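PDB 1Z7U: HTH hxlR-type domain-containing protein from Enterococcus faecalis, which probably binds DNA as a winged helix-turn-helix transcriptional regulator of the HxlR type, although its exact function is unknown. Local coordinates for residues W99-T102 and F103-K107; Y80-P84 and E85-L89. All coordinates share one frame; numbering follows the deposited sequence.

Contact 1. Residues W99-T102 and F103-K107; sequences WGET and FAQKK
Trp-99 and Phe-103, four residues apart on one side of the helix, both set CG opposite the backbone N (chi1 -159° and -180°), and with similar second torsions their rings end up near parallel. The planes come within 19° of each other, yet the centroids of the Trp-99 six-membered ring and the Phe-103 ring lie 5.0 Å apart, and the large lateral offset leaves the faces with little in common. The contact is therefore made by the outer corner of the indole: CZ3 of Trp-99 is 3.5 Å from CB of Phe-103, whose methylene sits over the indole face in a CH-pi contact, while CH2 of Trp-99 is 3.7 Å from CD1 of Phe-103. On the opposite face of the Phe-103 ring lies CG of Lys-107.

All this is i to i+4 geometry within the long C-terminal helix of a winged helix-turn-helix protein, and the backbone bonds confirm it: Phe-103 N to Trp-99 O measures 3.0 Å, nearly straight, and Ala-104 N to Gly-100 O 2.9 Å. This aromatic side faces the second subunit, where Leu-14 packs on Phe-103, Leu-65 packs on Trp-99, and the carbonyl of Glu-85 accepts the indole NE1.

Glu-101 and Gln-105 run side by side in the same direction. NE2 of Gln-105 comes 3.4 Å from CG of Glu-101, meeting its aliphatic part, whereas the carboxylate reaches Thr-6 and Ser-1 of the second subunit. Thr-102 turns its hydroxyl back to the carbonyl of His-98, and its own O accepts Lys-106 N at 3.1 Å.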
ATOM      1  N   TRP A  99       4.446  -8.643   0.054  1.00 21.40           N
ATOM      2  CA  TRP A  99       3.495  -9.189   1.005  1.00 20.97           C
ATOM      3  C   TRP A  99       2.395 -10.057   0.352  1.00 21.59           C
ATOM      4  O   TRP A  99       2.165 -11.205   0.779  1.00 21.07           O
ATOM      5  CB  TRP A  99       2.866  -8.082   1.866  1.00 19.75           C
ATOM      6  CG  TRP A  99       2.333  -8.664   3.096  1.00 18.87           C
ATOM      7  CD1 TRP A  99       3.000  -8.834   4.267  1.00 18.16           C
ATOM      8  CD2 TRP A  99       1.035  -9.256   3.274  1.00 18.22           C
ATOM      9  NE1 TRP A  99       2.188  -9.466   5.182  1.00 19.49           N
ATOM     10  CE2 TRP A  99       0.978  -9.736   4.593  1.00 19.00           C
ATOM     11  CE3 TRP A  99      -0.081  -9.417   2.450  1.00 17.15           C
ATOM     12  CZ2 TRP A  99      -0.146 -10.370   5.101  1.00 18.19           C
ATOM     13  CZ3 TRP A  99      -1.210 -10.033   2.965  1.00 17.80           C
ATOM     14  CH2 TRP A  99      -1.229 -10.506   4.271  1.00 18.75           C
ATOM     15  N   GLY A 100       1.702  -9.512  -0.648  1.00 21.77           N
ATOM     16  CA  GLY A 100       0.606 -10.243  -1.292  1.00 22.95           C
ATOM     17  C   GLY A 100       1.034 -11.510  -2.018  1.00 24.28           C
ATOM     18  O   GLY A 100       0.275 -12.456  -2.136  1.00 25.30           O
ATOM     19  N   GLU A 101       2.258 -11.520  -2.519  1.00 25.46           N
ATOM     20  CA  GLU A 101       2.850 -12.677  -3.175  1.00 26.72           C
ATOM     21  C   GLU A 101       3.068 -13.799  -2.153  1.00 25.82           C
ATOM     22  O   GLU A 101       2.680 -14.935  -2.375  1.00 25.57           O
ATOM     23  CB  GLU A 101       4.181 -12.234  -3.804  1.00 26.67           C
ATOM     24  CG  GLU A 101       4.934 -13.273  -4.596  1.00 29.51           C
ATOM     25  CD  GLU A 101       6.324 -12.784  -4.997  1.00 30.10           C
ATOM     26  OE1 GLU A 101       6.498 -12.369  -6.168  1.00 30.64           O
ATOM     27  OE2 GLU A 101       7.236 -12.789  -4.127  1.00 35.76           O
ATOM     28  N   THR A 102       3.690 -13.464  -1.028  1.00 25.69           N
ATOM     29  CA  THR A 102       3.927 -14.426   0.041  1.00 25.72           C
ATOM     30  C   THR A 102       2.607 -15.011   0.561  1.00 25.34           C
ATOM     31  O   THR A 102       2.447 -16.222   0.651  1.00 25.09           O
ATOM     32  CB  THR A 102       4.718 -13.767   1.171  1.00 25.83           C
ATOM     33  OG1 THR A 102       5.944 -13.287   0.623  1.00 26.61           O
ATOM     34  CG2 THR A 102       5.033 -14.777   2.297  1.00 25.88           C
ATOM     35  N   PHE A 103       1.660 -14.126   0.859  1.00 25.01           N
ATOM     36  CA  PHE A 103       0.342 -14.509   1.341  1.00 24.81           C
ATOM     37  C   PHE A 103      -0.420 -15.406   0.366  1.00 25.07           C
ATOM     38  O   PHE A 103      -0.953 -16.439   0.773  1.00 24.87           O
ATOM     39  CB  PHE A 103      -0.452 -13.251   1.679  1.00 24.85           C
ATOM     40  CG  PHE A 103      -1.823 -13.509   2.190  1.00 24.55           C
ATOM     41  CD1 PHE A 103      -2.023 -14.025   3.463  1.00 24.77           C
ATOM     42  CD2 PHE A 103      -2.923 -13.217   1.403  1.00 23.08           C
ATOM     43  CE1 PHE A 103      -3.316 -14.257   3.934  1.00 24.00           C
ATOM     44  CE2 PHE A 103      -4.195 -13.434   1.866  1.00 24.23           C
ATOM     45  CZ  PHE A 103      -4.399 -13.954   3.137  1.00 24.03           C
ATOM     46  N   ALA A 104      -0.460 -15.030  -0.916  1.00 24.99           N
ATOM     47  CA  ALA A 104      -1.157 -15.844  -1.919  1.00 25.51           C
ATOM     48  C   ALA A 104      -0.562 -17.240  -2.067  1.00 26.09           C
ATOM     49  O   ALA A 104      -1.283 -18.205  -2.304  1.00 26.01           O
ATOM     50  CB  ALA A 104      -1.205 -15.141  -3.272  1.00 24.68           C
ATOM     51  N   GLN A 105       0.751 -17.336  -1.935  1.00 27.72           N
ATOM     52  CA  GLN A 105       1.428 -18.625  -2.003  1.00 29.45           C
ATOM     53  C   GLN A 105       1.141 -19.521  -0.795  1.00 30.39           C
ATOM     54  O   GLN A 105       1.010 -20.732  -0.942  1.00 30.70           O
ATOM     55  CB  GLN A 105       2.925 -18.436  -2.260  1.00 29.18           C
ATOM     56  CG  GLN A 105       3.208 -18.176  -3.740  1.00 30.62           C
ATOM     57  CD  GLN A 105       4.562 -17.556  -4.006  1.00 32.36           C
ATOM     58  OE1 GLN A 105       5.544 -17.860  -3.330  1.00 34.05           O
ATOM     59  NE2 GLN A 105       4.622 -16.682  -5.009  1.00 31.82           N
ATOM     60  N   LYS A 106       1.044 -18.924   0.388  1.00 32.03           N
ATOM     61  CA  LYS A 106       0.620 -19.640   1.580  1.00 33.58           C
ATOM     62  C   LYS A 106      -0.791 -20.201   1.397  1.00 34.49           C
ATOM     63  O   LYS A 106      -1.048 -21.362   1.746  1.00 34.09           O
ATOM     64  CB  LYS A 106       0.665 -18.715   2.794  1.00 33.97           C
ATOM     65  CG  LYS A 106       0.244 -19.348   4.126  1.00 36.05           C
ATOM     66  CD  LYS A 106      -0.500 -18.325   4.994  1.00 39.80           C
ATOM     67  CE  LYS A 106      -0.383 -18.634   6.485  1.00 42.40           C
ATOM     68  NZ  LYS A 106      -1.171 -17.649   7.301  1.00 43.97           N
ATOM     69  N   LYS A 107      -1.699 -19.379   0.859  1.00 35.47           N
ATOM     70  CA  LYS A 107      -3.085 -19.797   0.628  1.00 37.07           C
ATOM     71  C   LYS A 107      -3.165 -20.975  -0.331  1.00 37.45           C
ATOM     72  O   LYS A 107      -3.926 -21.911  -0.101  1.00 37.80           O
ATOM     73  CB  LYS A 107      -3.943 -18.651   0.092  1.00 36.79           C
ATOM     74  CG  LYS A 107      -4.332 -17.617   1.126  1.00 38.44           C
ATOM     75  CD  LYS A 107      -5.223 -16.522   0.514  1.00 38.73           C
ATOM     76  CE  LYS A 107      -6.718 -16.790   0.728  1.00 41.85           C
ATOM     77  NZ  LYS A 107      -7.543 -15.582   0.367  1.00 42.39           N
TER

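Contact 2. Residues Y80-P84 and E85-L89; sequences YTLTP and EGYAL
Leu-82, Pro-84 and Tyr-87 have the most surface buried where a strand runs into a helix. CB of Leu-82 lies over one face of the Tyr-87 ring, 3.9 Å from the ring centroid and only 16° off the normal, a well-formed CH-pi contact. Further round the ring, CD1 of Leu-82 touches CD1 of Tyr-87 at 3.9 Å. The ring can lie there because Tyr-87 has CG opposite its carbonyl carbon (chi1 -78°), which swings it back along the helix toward the strand. At the far end of the ring a water joins the two residues: it accepts from Leu-82 N at 2.9 Å and is hydrogen-bonded to Tyr-87 OH at 2.8 Å, so the strand N-H has a partner and the phenol end is linked through this water to the strand backbone. Leu-82 also packs against Met-28, Leu-31 and Phe-32 of helix 24-33.

Pro-84 opens the helix, a position where its lack of an N-H costs no helical bond; its O receives Ala-88 N at 2.9 Å. Just before it, Thr-83 O takes Tyr-87 N, also at 2.9 Å, holding the base of the tyrosine. The Thr-83 hydroxyl, set between backbone N and carbonyl carbon (chi1 58°), accepts Gly-86 N at OG1 over 2.9 Å. OG1 is hydrogen-bonded to Gly-64 O as well, so one hydroxyl ties the helix start to the chain ahead of strand 66-71. The arrangement is a threonine N-cap, placed where the second wing strand of a winged helix-turn-helix domain passes into the C-terminal helix.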
ATOM      1  N   TYR A  80      10.813  11.195 -19.784  1.00 30.40           N
ATOM      2  CA  TYR A  80      10.046  10.956 -18.553  1.00 29.49           C
ATOM      3  C   TYR A  80      10.819  10.074 -17.564  1.00 28.91           C
ATOM      4  O   TYR A  80      11.412   9.067 -17.935  1.00 28.84           O
ATOM      5  CB  TYR A  80       8.706  10.327 -18.880  1.00 29.27           C
ATOM      6  CG  TYR A  80       7.823  11.191 -19.754  1.00 29.44           C
ATOM      7  CD1 TYR A  80       7.011  12.164 -19.191  1.00 29.08           C
ATOM      8  CD2 TYR A  80       7.793  11.032 -21.145  1.00 29.58           C
ATOM      9  CE1 TYR A  80       6.193  12.951 -19.969  1.00 29.37           C
ATOM     10  CE2 TYR A  80       6.978  11.831 -21.942  1.00 28.97           C
ATOM     11  CZ  TYR A  80       6.180  12.793 -21.339  1.00 30.45           C
ATOM     12  OH  TYR A  80       5.337  13.597 -22.082  1.00 30.07           O
ATOM     13  N   THR A  81      10.816  10.479 -16.302  1.00 28.48           N
ATOM     14  CA  THR A  81      11.432   9.716 -15.222  1.00 27.97           C
ATOM     15  C   THR A  81      10.525   9.738 -13.983  1.00 27.76           C
ATOM     16  O   THR A  81       9.559  10.516 -13.933  1.00 27.14           O
ATOM     17  CB  THR A  81      12.797  10.313 -14.822  1.00 28.28           C
ATOM     18  OG1 THR A  81      12.696  11.734 -14.805  1.00 28.36           O
ATOM     19  CG2 THR A  81      13.894   9.901 -15.798  1.00 28.58           C
ATOM     20  N   LEU A  82      10.831   8.883 -13.000  1.00 26.61           N
ATOM     21  CA  LEU A  82      10.196   8.972 -11.688  1.00 26.40           C
ATOM     22  C   LEU A  82      10.897  10.047 -10.862  1.00 26.16           C
ATOM     23  O   LEU A  82      12.121  10.165 -10.902  1.00 26.37           O
ATOM     24  CB  LEU A  82      10.250   7.630 -10.938  1.00 25.61           C
ATOM     25  CG  LEU A  82       9.463   6.406 -11.425  1.00 26.37           C
ATOM     26  CD1 LEU A  82       9.733   5.192 -10.517  1.00 25.06           C
ATOM     27  CD2 LEU A  82       7.954   6.657 -11.533  1.00 24.48           C
ATOM     28  N   THR A  83      10.125  10.822 -10.104  1.00 25.93           N
ATOM     29  CA  THR A  83      10.696  11.730  -9.107  1.00 25.89           C
ATOM     30  C   THR A  83      11.233  10.929  -7.911  1.00 26.01           C
ATOM     31  O   THR A  83      11.023   9.715  -7.851  1.00 25.82           O
ATOM     32  CB  THR A  83       9.640  12.714  -8.593  1.00 26.14           C
ATOM     33  OG1 THR A  83       8.550  11.976  -8.039  1.00 26.30           O
ATOM     34  CG2 THR A  83       9.142  13.627  -9.714  1.00 25.23           C
ATOM     35  N   PRO A  84      11.960  11.585  -6.979  1.00 26.08           N
ATOM     36  CA  PRO A  84      12.268  10.931  -5.697  1.00 25.92           C
ATOM     37  C   PRO A  84      11.042  10.365  -4.970  1.00 25.80           C
ATOM     38  O   PRO A  84      11.093   9.236  -4.493  1.00 26.16           O
ATOM     39  CB  PRO A  84      12.919  12.052  -4.882  1.00 26.22           C
ATOM     40  CG  PRO A  84      13.555  12.930  -5.918  1.00 26.10           C
ATOM     41  CD  PRO A  84      12.605  12.913  -7.082  1.00 26.38           C
ATOM     42  N   GLU A  85       9.944  11.119  -4.906  1.00 25.63           N
ATOM     43  CA  GLU A  85       8.688  10.588  -4.350  1.00 25.40           C
ATOM     44  C   GLU A  85       8.108   9.473  -5.216  1.00 24.60           C
ATOM     45  O   GLU A  85       7.462   8.567  -4.703  1.00 24.20           O
ATOM     46  CB  GLU A  85       7.643  11.693  -4.134  1.00 25.99           C
ATOM     47  CG  GLU A  85       8.017  12.754  -3.102  1.00 27.37           C
ATOM     48  CD  GLU A  85       8.277  12.203  -1.702  1.00 31.36           C
ATOM     49  OE1 GLU A  85       7.774  11.116  -1.352  1.00 31.50           O
ATOM     50  OE2 GLU A  85       8.992  12.882  -0.922  1.00 35.53           O
ATOM     51  N   GLY A  86       8.350   9.545  -6.524  1.00 23.97           N
ATOM     52  CA  GLY A  86       7.970   8.483  -7.460  1.00 23.20           C
ATOM     53  C   GLY A  86       8.653   7.164  -7.118  1.00 23.04           C
ATOM     54  O   GLY A  86       8.005   6.123  -7.007  1.00 22.47           O
ATOM     55  N   TYR A  87       9.969   7.216  -6.951  1.00 22.93           N
ATOM     56  CA  TYR A  87      10.748   6.081  -6.476  1.00 23.19           C
ATOM     57  C   TYR A  87      10.323   5.585  -5.088  1.00 22.61           C
ATOM     58  O   TYR A  87      10.271   4.379  -4.851  1.00 23.16           O
ATOM     59  CB  TYR A  87      12.248   6.426  -6.475  1.00 23.83           C
ATOM     60  CG  TYR A  87      12.877   6.371  -7.849  1.00 24.57           C
ATOM     61  CD1 TYR A  87      13.060   5.149  -8.498  1.00 26.98           C
ATOM     62  CD2 TYR A  87      13.279   7.525  -8.498  1.00 24.42           C
ATOM     63  CE1 TYR A  87      13.621   5.077  -9.758  1.00 26.82           C
ATOM     64  CE2 TYR A  87      13.856   7.469  -9.765  1.00 26.57           C
ATOM     65  CZ  TYR A  87      14.026   6.239 -10.383  1.00 26.21           C
ATOM     66  OH  TYR A  87      14.594   6.159 -11.630  1.00 25.88           O
ATOM     67  N   ALA A  88      10.033   6.505  -4.172  1.00 21.98           N
ATOM     68  CA  ALA A  88       9.583   6.127  -2.839  1.00 21.53           C
ATOM     69  C   ALA A  88       8.252   5.361  -2.884  1.00 21.40           C
ATOM     70  O   ALA A  88       8.100   4.378  -2.169  1.00 21.46           O
ATOM     71  CB  ALA A  88       9.485   7.350  -1.909  1.00 21.46           C
ATOM     72  N   LEU A  89       7.311   5.797  -3.733  1.00 21.16           N
ATOM     73  CA  LEU A  89       6.013   5.107  -3.861  1.00 20.62           C
ATOM     74  C   LEU A  89       6.183   3.758  -4.551  1.00 21.21           C
ATOM     75  O   LEU A  89       5.563   2.762  -4.160  1.00 20.95           O
ATOM     76  CB  LEU A  89       4.987   5.963  -4.600  1.00 20.19           C
ATOM     77  CG  LEU A  89       3.529   5.455  -4.681  1.00 20.53           C
ATOM     78  CD1 LEU A  89       2.915   5.101  -3.319  1.00 17.21           C
ATOM     79  CD2 LEU A  89       2.686   6.521  -5.351  1.00 19.18           C
TER
HETATM   80  O   HOH W   1      13.026   7.109 -13.781  1.00 26.10           O

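In the fold
Contact 2 comes first along the chain, where strand 77-82 of the two-stranded antiparallel wing gives way to helix 84-110; contact 1 follows farther along that helix, near its C-terminal end. Their centres are about 27 Å apart and their nearest atoms about 12 Å, so within one chain they do not touch. The centre of contact 2 is about 8 Å from that of the chain, the centre of contact 1 about 22 Å, consistent with the end of the helix reaching out from the body of the chain. Across the dimer they meet, through the indole NE1 of Trp-99 and the backbone O of Glu-85 of the other subunit, joining two probable DNA-binding domains.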